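Dephospho-CoA kinase (Mycobacterium paratuberculosis, PDB 6N39) probably phosphorylates the 3'-hydroxyl of dephospho-coenzyme A with ATP, the last step of coenzyme A biosynthesis, and carries a C-terminal UPF0157 domain involved in its folding. Local coordinates at residues Ser23-Val35 and Leu190-Ile202. Residues are numbered along the deposited sequence; the frame is centred on the assembly and turned at random.
Sequences SALSSAFAQCGAV and LVQRAQQVWNERI. With ACT (acetate ion), chain B.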
# COMPACT_ATOMS: atom_id res chain seq x y z
N SER A 23 -0.34 -8.90 19.61
CA SER A 23 0.60 -8.36 20.60
C SER A 23 1.92 -9.11 20.59
O SER A 23 2.99 -8.50 20.76
CB SER A 23 -0.03 -8.40 22.00
OG SER A 23 -1.06 -7.44 22.09
N ALA A 24 1.88 -10.43 20.41
CA ALA A 24 3.11 -11.21 20.30
C ALA A 24 3.94 -10.77 19.10
O ALA A 24 5.17 -10.66 19.18
CB ALA A 24 2.78 -12.70 20.23
N LEU A 25 3.28 -10.50 17.96
CA LEU A 25 4.04 -10.12 16.77
C LEU A 25 4.61 -8.73 16.94
O LEU A 25 5.75 -8.45 16.52
CB LEU A 25 3.15 -10.21 15.53
CG LEU A 25 3.74 -9.68 14.22
CD1 LEU A 25 5.10 -10.33 13.90
CD2 LEU A 25 2.78 -9.94 13.08
N SER A 26 3.83 -7.83 17.54
CA SER A 26 4.32 -6.51 17.89
C SER A 26 5.59 -6.61 18.75
O SER A 26 6.58 -5.92 18.49
CB SER A 26 3.20 -5.77 18.63
OG SER A 26 3.63 -4.51 19.08
N SER A 27 5.57 -7.46 19.77
CA SER A 27 6.75 -7.62 20.60
C SER A 27 7.93 -8.18 19.80
O SER A 27 9.07 -7.77 20.01
CB SER A 27 6.43 -8.52 21.79
OG SER A 27 7.60 -8.84 22.53
N ALA A 28 7.66 -9.12 18.88
CA ALA A 28 8.73 -9.67 18.04
C ALA A 28 9.39 -8.58 17.19
O ALA A 28 10.64 -8.50 17.09
CB ALA A 28 8.16 -10.78 17.16
N PHE A 29 8.58 -7.70 16.60
CA PHE A 29 9.17 -6.59 15.85
C PHE A 29 9.93 -5.64 16.77
O PHE A 29 11.00 -5.15 16.42
CB PHE A 29 8.09 -5.84 15.06
CG PHE A 29 7.64 -6.55 13.81
CD1 PHE A 29 8.56 -7.14 12.96
CD2 PHE A 29 6.29 -6.64 13.50
CE1 PHE A 29 8.15 -7.81 11.80
CE2 PHE A 29 5.86 -7.29 12.35
CZ PHE A 29 6.79 -7.89 11.51
N ALA A 30 9.40 -5.40 17.99
CA ALA A 30 10.13 -4.56 18.94
C ALA A 30 11.49 -5.17 19.28
O ALA A 30 12.46 -4.45 19.53
CB ALA A 30 9.31 -4.36 20.22
N GLN A 31 11.56 -6.49 19.34
CA GLN A 31 12.83 -7.16 19.57
C GLN A 31 13.77 -6.99 18.38
O GLN A 31 14.98 -7.20 18.53
CB GLN A 31 12.60 -8.64 19.86
CG GLN A 31 11.90 -8.87 21.20
CD GLN A 31 11.45 -10.31 21.37
OE1 GLN A 31 10.29 -10.58 21.69
NE2 GLN A 31 12.37 -11.25 21.16
N CYS A 32 13.24 -6.65 17.21
CA CYS A 32 14.13 -6.24 16.12
C CYS A 32 14.55 -4.78 16.15
O CYS A 32 15.31 -4.35 15.27
CB CYS A 32 13.49 -6.52 14.77
SG CYS A 32 13.25 -8.25 14.49
N GLY A 33 14.05 -3.99 17.10
CA GLY A 33 14.36 -2.58 17.16
C GLY A 33 13.30 -1.64 16.61
O GLY A 33 13.55 -0.43 16.52
N ALA A 34 12.12 -2.14 16.25
CA ALA A 34 11.03 -1.27 15.81
C ALA A 34 10.44 -0.48 16.98
O ALA A 34 10.53 -0.87 18.15
CB ALA A 34 9.93 -2.09 15.15
N VAL A 35 9.82 0.65 16.64
CA VAL A 35 9.09 1.49 17.60
C VAL A 35 7.61 1.12 17.52
O VAL A 35 7.00 1.24 16.45
CB VAL A 35 9.29 2.98 17.31
CG1 VAL A 35 8.39 3.83 18.20
CG2 VAL A 35 10.75 3.36 17.48
N LEU A 190 7.26 -17.70 15.67
CA LEU A 190 6.80 -16.36 15.36
C LEU A 190 7.95 -15.36 15.41
O LEU A 190 8.08 -14.50 14.53
CB LEU A 190 5.67 -15.94 16.32
CG LEU A 190 5.07 -14.54 16.14
CD1 LEU A 190 4.42 -14.35 14.77
CD2 LEU A 190 4.06 -14.24 17.25
N VAL A 191 8.78 -15.44 16.46
CA VAL A 191 9.92 -14.52 16.54
C VAL A 191 10.82 -14.67 15.32
O VAL A 191 11.28 -13.67 14.73
CB VAL A 191 10.70 -14.74 17.86
CG1 VAL A 191 12.09 -14.09 17.81
CG2 VAL A 191 9.88 -14.24 19.08
N GLN A 192 11.08 -15.91 14.92
CA GLN A 192 11.92 -16.17 13.75
C GLN A 192 11.28 -15.60 12.48
O GLN A 192 11.96 -14.97 11.66
CB GLN A 192 12.14 -17.67 13.61
CG GLN A 192 13.05 -18.07 12.44
CD GLN A 192 13.21 -19.57 12.34
OE1 GLN A 192 12.27 -20.31 12.66
NE2 GLN A 192 14.38 -20.03 11.91
N ARG A 193 9.98 -15.84 12.29
CA ARG A 193 9.30 -15.34 11.10
C ARG A 193 9.32 -13.82 11.05
O ARG A 193 9.57 -13.22 9.99
CB ARG A 193 7.86 -15.87 11.09
CG ARG A 193 7.08 -15.52 9.84
CD ARG A 193 7.55 -16.33 8.64
NE ARG A 193 6.92 -15.86 7.41
CZ ARG A 193 7.55 -15.17 6.46
NH1 ARG A 193 8.83 -14.88 6.60
NH2 ARG A 193 6.89 -14.78 5.38
N ALA A 194 9.06 -13.17 12.19
CA ALA A 194 9.09 -11.71 12.24
C ALA A 194 10.48 -11.18 11.90
O ALA A 194 10.61 -10.18 11.17
CB ALA A 194 8.63 -11.22 13.61
N GLN A 195 11.53 -11.82 12.42
CA GLN A 195 12.87 -11.35 12.10
C GLN A 195 13.22 -11.58 10.63
O GLN A 195 14.00 -10.82 10.05
CB GLN A 195 13.92 -12.04 12.97
CG GLN A 195 15.28 -11.37 12.85
CD GLN A 195 16.34 -12.09 13.65
OE1 GLN A 195 16.70 -13.23 13.35
NE2 GLN A 195 16.86 -11.42 14.68
N GLN A 196 12.68 -12.63 10.03
CA GLN A 196 12.87 -12.87 8.60
C GLN A 196 12.27 -11.72 7.78
O GLN A 196 12.90 -11.21 6.85
CB GLN A 196 12.20 -14.19 8.26
CG GLN A 196 12.80 -15.06 7.23
CD GLN A 196 12.20 -16.45 7.34
OE1 GLN A 196 11.19 -16.76 6.70
NE2 GLN A 196 12.79 -17.28 8.21
N VAL A 197 11.05 -11.32 8.13
CA VAL A 197 10.41 -10.20 7.44
C VAL A 197 11.17 -8.90 7.70
O VAL A 197 11.36 -8.07 6.80
CB VAL A 197 8.94 -10.09 7.88
CG1 VAL A 197 8.38 -8.73 7.53
CG2 VAL A 197 8.14 -11.21 7.23
N TRP A 198 11.65 -8.72 8.94
CA TRP A 198 12.47 -7.57 9.28
C TRP A 198 13.71 -7.48 8.40
O TRP A 198 13.96 -6.45 7.76
CB TRP A 198 12.88 -7.65 10.76
CG TRP A 198 13.58 -6.42 11.23
CD1 TRP A 198 14.91 -6.22 11.35
CD2 TRP A 198 12.95 -5.18 11.59
NE1 TRP A 198 15.17 -4.95 11.81
CE2 TRP A 198 13.98 -4.29 11.95
CE3 TRP A 198 11.63 -4.75 11.65
CZ2 TRP A 198 13.72 -2.99 12.38
CZ3 TRP A 198 11.37 -3.47 12.07
CH2 TRP A 198 12.41 -2.60 12.43
N ASN A 199 14.50 -8.56 8.35
CA ASN A 199 15.78 -8.52 7.64
C ASN A 199 15.58 -8.48 6.13
O ASN A 199 16.36 -7.84 5.42
CB ASN A 199 16.62 -9.76 7.97
CG ASN A 199 17.20 -9.74 9.39
OD1 ASN A 199 16.95 -8.84 10.17
ND2 ASN A 199 17.97 -10.78 9.71
N GLU A 200 14.60 -9.21 5.61
CA GLU A 200 14.51 -9.37 4.16
C GLU A 200 13.66 -8.30 3.49
O GLU A 200 13.79 -8.10 2.28
CB GLU A 200 13.94 -10.76 3.83
CG GLU A 200 14.94 -11.87 4.08
CD GLU A 200 14.30 -13.26 4.08
OE1 GLU A 200 13.18 -13.40 3.54
OE2 GLU A 200 14.91 -14.20 4.63
N ARG A 201 12.81 -7.60 4.23
CA ARG A 201 11.89 -6.67 3.61
C ARG A 201 11.87 -5.31 4.30
O ARG A 201 12.01 -4.27 3.64
CB ARG A 201 10.48 -7.27 3.57
CG ARG A 201 9.64 -6.66 2.47
CD ARG A 201 8.40 -7.44 2.19
NE ARG A 201 7.47 -6.60 1.44
CZ ARG A 201 6.28 -7.01 1.03
NH1 ARG A 201 5.88 -8.25 1.29
NH2 ARG A 201 5.51 -6.18 0.34
N ILE A 202 11.74 -5.28 5.62
CA ILE A 202 11.57 -4.01 6.31
C ILE A 202 12.87 -3.22 6.35
O ILE A 202 12.88 -2.02 6.05
CB ILE A 202 10.97 -4.22 7.71
CG1 ILE A 202 9.54 -4.75 7.57
CG2 ILE A 202 10.94 -2.90 8.48
CD1 ILE A 202 8.94 -5.25 8.86
C ACT B . -3.36 -10.83 20.46
O ACT B . -4.16 -11.55 19.79
OXT ACT B . -3.34 -9.56 20.55
CH3 ACT B . -2.25 -11.57 21.31
O HOH W 1 12.08 -11.02 16.11
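Cys32 lies over one face of the Trp198 indole: its CB sits 3.4 Å from the centroid of the five-membered ring and 7° off the ring normal, a CH-pi contact. The sulfur lies over the same face but farther off the normal than CB, and SG also packs on Gln195, 3.9 Å from its CA. The far end of the indole meets Ala34, whose CB is 3.7 Å from Trp198 CZ3. Trp198 holds its CG anti to the backbone N (chi1 -173°), which lays the ring across the end of helix 22-31. Phe29 fills a knob-into-hole site among Ala194, Val197, Trp198 and Ile202, with CE1 3.9 Å from Ala194 CB and CD1 4.1 Å from Trp198 CE3, the Phe29 and Trp198 side chains set obliquely. The backbones approach closely at Ala28 and Val191, CA to CA 5.2 Å; Ala28 CB also meets Ala194 CB at 3.6 Å, small side chains compatible with axes 8.9 Å apart at a crossing angle of -53°. The side chains of Leu25 and Leu190 cross at about a right angle, and Leu190 CD2 extends to Ala24 CB. Helix 22-31 is the one that follows the Walker A loop of the P-loop NTPase fold, and Ser23 and Ala24 belong to the predicted ATP site; an acetate, probably from crystallisation, accepts bonds from Ser23 N and Gly21 N there. One water bridges the backbones by donating to Ala28 O and Val191 O. Further out, a Schellman motif at Gly33, with positive phi and the bonds Ala34 N to Phe29 O and Gly33 N to Ala30 O, ends the helix and brings the Ala34 methyl near the benzene end of the indole. Strand 10-16 backs Leu25 and Ile202, strand 115-119 lies against Ala34, Trp198 and Ile202, and edge strand 179-182 supports Leu190 and Val197.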